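Local coordinates for protein Two-component response regulator (Geobacillus stearothermophilus, PDB 6SWI) that probably binds DNA through its C-terminal helix-turn-helix domain and regulates transcription of the arabinan utilization system, at residues A[50-53]-A[54-58]; A[63-66]-A[67-71]. All blocks are in the same frame, centred on the assembly; numbering follows the deposited sequence. Where two conformers were deposited one is given.

Interaction 1: A[50-53]-A[54-58]; sequences SFIH and LLTKI
Thr56 and Ile52 meet in an i to i+4 contact within the capped first turns of helix 51-69, the long helix that links the two halves of this AraC-type DNA-binding domain. Ser50 is the N-cap: its OG accepts the backbone N-H of His53 at 3.1 Å, a fairly straight bond of 161°. Ile52 O, in the first turn, is gripped twice from one turn further along, by Thr56 N at 2.9 Å and by Thr56 OG1 at 2.7 Å, the two donors lying on opposite faces of the carbonyl plane. The hydroxyl reaches back to it because OG1 stands beside its own backbone N (chi1 -59°). A water donates to Thr56 OG1 and lies in the plane of the His53 ring, at its edge, with a long, weak contact of 3.4 Å to His53 ND1. A valine in place of Thr56 would probably leave Ile52 O with the amide as its one donor from that residue and the water without its hydroxyl acceptor. Away from this polar side, Phe51 and Leu55 run side by side in the same direction, Phe51 CE1 lying 3.8 Å from Leu55 CD2. Phe51 touches Leu25 and Val28 of helix 25-32 and Ile43 of helix 36-47, while Leu54 and Leu55 both touch Ile14 of helix 5-17, fastening the start of the linking helix to the first half of the domain.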
loop_
_atom_site.group_PDB
_atom_site.type_symbol
_atom_site.label_atom_id
_atom_site.label_comp_id
_atom_site.label_asym_id
_atom_site.label_seq_id
_atom_site.Cartn_x
_atom_site.Cartn_y
_atom_site.Cartn_z
ATOM N N SER A 50 7.722 3.036 -11.196
ATOM C CA SER A 50 7.749 4.425 -10.779
ATOM C C SER A 50 7.478 4.550 -9.281
ATOM O O SER A 50 6.919 3.656 -8.644
ATOM C CB SER A 50 6.680 5.210 -11.524
ATOM O OG SER A 50 5.418 4.830 -11.052
ATOM N N PHE A 51 7.858 5.702 -8.730
ATOM C CA PHE A 51 7.563 6.005 -7.334
ATOM C C PHE A 51 6.084 5.809 -7.023
ATOM O O PHE A 51 5.730 5.147 -6.043
ATOM C CB PHE A 51 8.003 7.437 -7.016
ATOM C CG PHE A 51 7.722 7.862 -5.598
ATOM C CD1 PHE A 51 6.481 8.343 -5.230
ATOM C CD2 PHE A 51 8.718 7.799 -4.641
ATOM C CE1 PHE A 51 6.230 8.739 -3.923
ATOM C CE2 PHE A 51 8.483 8.198 -3.346
ATOM C CZ PHE A 51 7.238 8.660 -2.984
ATOM N N ILE A 52 5.196 6.385 -7.836
ATOM C CA ILE A 52 3.769 6.315 -7.529
ATOM C C ILE A 52 3.275 4.874 -7.560
ATOM O O ILE A 52 2.450 4.466 -6.738
ATOM C CB ILE A 52 2.959 7.237 -8.462
ATOM C CG1 ILE A 52 1.489 7.250 -8.048
ATOM C CG2 ILE A 52 3.109 6.829 -9.924
ATOM C CD1 ILE A 52 1.289 7.737 -6.647
ATOM N N HIS A 53 3.763 4.080 -8.520
ATOM C CA HIS A 53 3.311 2.697 -8.580
ATOM C C HIS A 53 3.848 1.897 -7.401
ATOM O O HIS A 53 3.133 1.066 -6.836
ATOM C CB HIS A 53 3.697 2.065 -9.912
ATOM C CG HIS A 53 2.986 2.638 -11.099
ATOM N ND1 HIS A 53 1.730 3.209 -11.031
ATOM C CD2 HIS A 53 3.367 2.724 -12.395
ATOM C CE1 HIS A 53 1.376 3.625 -12.236
ATOM N NE2 HIS A 53 2.351 3.342 -13.079
ATOM N N LEU A 54 5.100 2.136 -7.011
ATOM C CA LEU A 54 5.661 1.470 -5.839
ATOM C C LEU A 54 4.874 1.831 -4.585
ATOM O O LEU A 54 4.487 0.964 -3.794
ATOM C CB LEU A 54 7.121 1.890 -5.687
ATOM C CG LEU A 54 7.825 1.481 -4.397
ATOM C CD1 LEU A 54 7.897 -0.034 -4.300
ATOM C CD2 LEU A 54 9.213 2.097 -4.321
ATOM N N LEU A 55 4.634 3.122 -4.379
ATOM C CA LEU A 55 3.893 3.561 -3.204
ATOM C C LEU A 55 2.484 2.981 -3.206
ATOM O O LEU A 55 1.983 2.510 -2.173
ATOM C CB LEU A 55 3.846 5.086 -3.204
ATOM C CG LEU A 55 3.025 5.766 -2.109
ATOM C CD1 LEU A 55 3.492 5.340 -0.723
ATOM C CD2 LEU A 55 3.091 7.270 -2.276
ATOM N N THR A 56 1.825 3.012 -4.364
ATOM C CA THR A 56 0.472 2.470 -4.443
ATOM C C THR A 56 0.460 0.978 -4.146
ATOM O O THR A 56 -0.424 0.488 -3.435
ATOM C CB THR A 56 -0.140 2.774 -5.813
ATOM O OG1 THR A 56 -0.160 4.193 -6.022
ATOM C CG2 THR A 56 -1.560 2.226 -5.928
ATOM N N LYS A 57 1.438 0.241 -4.672
ATOM C CA LYS A 57 1.493 -1.190 -4.413
ATOM C C LYS A 57 1.645 -1.475 -2.925
ATOM O O LYS A 57 0.945 -2.338 -2.380
ATOM C CB LYS A 57 2.626 -1.835 -5.203
ATOM C CG LYS A 57 2.690 -3.334 -4.998
ATOM C CD LYS A 57 3.571 -3.987 -6.035
ATOM C CE LYS A 57 4.971 -3.413 -5.983
ATOM N NZ LYS A 57 5.836 -4.034 -7.012
ATOM N N ILE A 58 2.537 -0.751 -2.246
ATOM C CA ILE A 58 2.722 -0.948 -0.810
ATOM C C ILE A 58 1.433 -0.643 -0.065
ATOM O O ILE A 58 1.023 -1.385 0.840
ATOM C CB ILE A 58 3.888 -0.082 -0.303
ATOM C CG1 ILE A 58 5.213 -0.619 -0.830
ATOM C CG2 ILE A 58 3.879 -0.016 1.212
ATOM C CD1 ILE A 58 6.367 0.358 -0.686
HETATM O O HOH W 1 -0.756 4.265 -9.041
#

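Interaction 2: A[63-66]-A[67-71]; sequences AAEL and LLSTE
The C-terminal end of helix 51-69, where the long linking helix gives way to the loop before helix 74-80, is closed by two hydroxyls that turn back onto carbonyls of the preceding turn. Ser69 OG donates to Glu65 O at 2.8 Å from well above the carbonyl plane, 48° out of it, while Ser69 N reaches the same oxygen at 2.9 Å nearly in line with the C=O. A further, weak bond comes from Leu68 N. The next carbonyl is held chiefly by a side chain: Thr70 OG1 lies 2.7 Å from Leu66 O, whereas the Thr70 amide makes a weak, bent bond of 129° to that oxygen. Thr70 has already left helical backbone angles, and its OG1 sits between its own N and carbonyl carbon (chi1 79°), from where it reaches Leu66 O and also accepts from Leu72 N. Its methyl lies alongside the Leu66 side chain, with Thr70 CG2 4.0 Å from Leu66 CD2. Glu65 turns its carboxylate to a salt bridge with Lys62, one turn earlier. Ala63, Leu66 and Leu67 pack on Ile77 of helix 74-80, and Phe93 of helix 86-97 meets Ala63 and Leu67. Tyr104 of helix 101-108 touches Ala64, Leu67 and Leu68, and Arg105 of that helix binds Leu67 O, tying this end into the second half of the domain.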
loop_
_atom_site.group_PDB
_atom_site.type_symbol
_atom_site.label_atom_id
_atom_site.label_comp_id
_atom_site.label_asym_id
_atom_site.label_seq_id
_atom_site.Cartn_x
_atom_site.Cartn_y
_atom_site.Cartn_z
ATOM N N ALA A 63 -3.479 -2.521 2.712
ATOM C CA ALA A 63 -4.934 -2.501 2.802
ATOM C C ALA A 63 -5.499 -3.909 2.746
ATOM O O ALA A 63 -6.424 -4.246 3.491
ATOM C CB ALA A 63 -5.521 -1.659 1.671
ATOM N N ALA A 64 -4.975 -4.739 1.846
ATOM C CA ALA A 64 -5.429 -6.119 1.761
ATOM C C ALA A 64 -5.206 -6.842 3.079
ATOM O O ALA A 64 -6.078 -7.585 3.547
ATOM C CB ALA A 64 -4.702 -6.818 0.619
ATOM N N GLU A 65 -4.050 -6.623 3.702
ATOM C CA GLU A 65 -3.782 -7.225 5.002
ATOM C C GLU A 65 -4.819 -6.792 6.031
ATOM O O GLU A 65 -5.363 -7.625 6.769
ATOM C CB GLU A 65 -2.378 -6.832 5.450
ATOM C CG GLU A 65 -2.019 -7.265 6.840
ATOM C CD GLU A 65 -0.700 -6.675 7.260
ATOM O OE1 GLU A 65 -0.702 -5.787 8.135
ATOM O OE2 GLU A 65 0.331 -7.093 6.696
ATOM N N LEU A 66 -5.105 -5.489 6.096
ATOM C CA LEU A 66 -6.076 -4.990 7.068
ATOM C C LEU A 66 -7.478 -5.506 6.779
ATOM O O LEU A 66 -8.252 -5.750 7.710
ATOM C CB LEU A 66 -6.065 -3.462 7.084
ATOM C CG LEU A 66 -4.791 -2.824 7.645
ATOM C CD1 LEU A 66 -4.789 -1.339 7.356
ATOM C CD2 LEU A 66 -4.672 -3.071 9.128
ATOM N N LEU A 67 -7.827 -5.683 5.507
ATOM C CA LEU A 67 -9.148 -6.200 5.173
ATOM C C LEU A 67 -9.333 -7.613 5.695
ATOM O O LEU A 67 -10.441 -7.989 6.092
ATOM C CB LEU A 67 -9.360 -6.183 3.657
ATOM C CG LEU A 67 -9.617 -4.792 3.060
ATOM C CD1 LEU A 67 -9.466 -4.813 1.558
ATOM C CD2 LEU A 67 -11.003 -4.289 3.430
ATOM N N LEU A 68 -8.270 -8.414 5.708
ATOM C CA LEU A 68 -8.398 -9.806 6.106
ATOM C C LEU A 68 -8.137 -10.033 7.584
ATOM O O LEU A 68 -8.675 -10.986 8.158
ATOM C CB LEU A 68 -7.443 -10.674 5.290
ATOM C CG LEU A 68 -7.701 -10.581 3.789
ATOM C CD1 LEU A 68 -6.871 -11.607 3.032
ATOM C CD2 LEU A 68 -9.189 -10.711 3.444
ATOM N N SER A 69 -7.327 -9.194 8.220
ATOM C CA SER A 69 -6.894 -9.434 9.589
ATOM C C SER A 69 -7.553 -8.514 10.597
ATOM O O SER A 69 -7.218 -8.578 11.778
ATOM C CB SER A 69 -5.377 -9.300 9.693
ATOM O OG SER A 69 -5.014 -7.953 9.493
ATOM N N THR A 70 -8.467 -7.660 10.162
ATOM C CA THR A 70 -9.234 -6.813 11.058
ATOM C C THR A 70 -10.644 -6.717 10.510
ATOM O O THR A 70 -10.916 -7.062 9.356
ATOM C CB THR A 70 -8.705 -5.370 11.157
ATOM O OG1 THR A 70 -9.135 -4.617 10.012
ATOM C CG2 THR A 70 -7.192 -5.310 11.292
ATOM N N GLU A 71 -11.539 -6.202 11.348
ATOM C CA GLU A 71 -12.895 -5.876 10.937
ATOM C C GLU A 71 -13.083 -4.372 10.787
ATOM O O GLU A 71 -14.209 -3.876 10.870
ATOM C CB GLU A 71 -13.917 -6.513 11.884
ATOM C CG GLU A 71 -13.845 -8.040 11.843
ATOM C CD GLU A 71 -14.720 -8.733 12.866
ATOM O OE1 GLU A 71 -15.135 -8.086 13.850
ATOM O OE2 GLU A 71 -14.985 -9.944 12.683
#

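How the interactions relate
Interactions 1 and 2 stand near the two ends of one helix, 51-69, with centres about 19 Å apart; their nearest atoms are about 5 Å apart and do not touch. Both supplement backbone bonding with hydroxyls, but in different settings: interaction 1 has a serine N-cap and a threonine inside the helix, interaction 2 a serine and a threonine where the helix runs out. Their apolar faces pack on different helices: 5-17, 25-32 and 36-47 for residues 50-58, and 74-80, 86-97 and 101-108 for residues 63-71. The shared helix spans the two helix groups, an architecture consistent with the paired helix-turn-helix motifs of AraC-family regulators and with DNA binding.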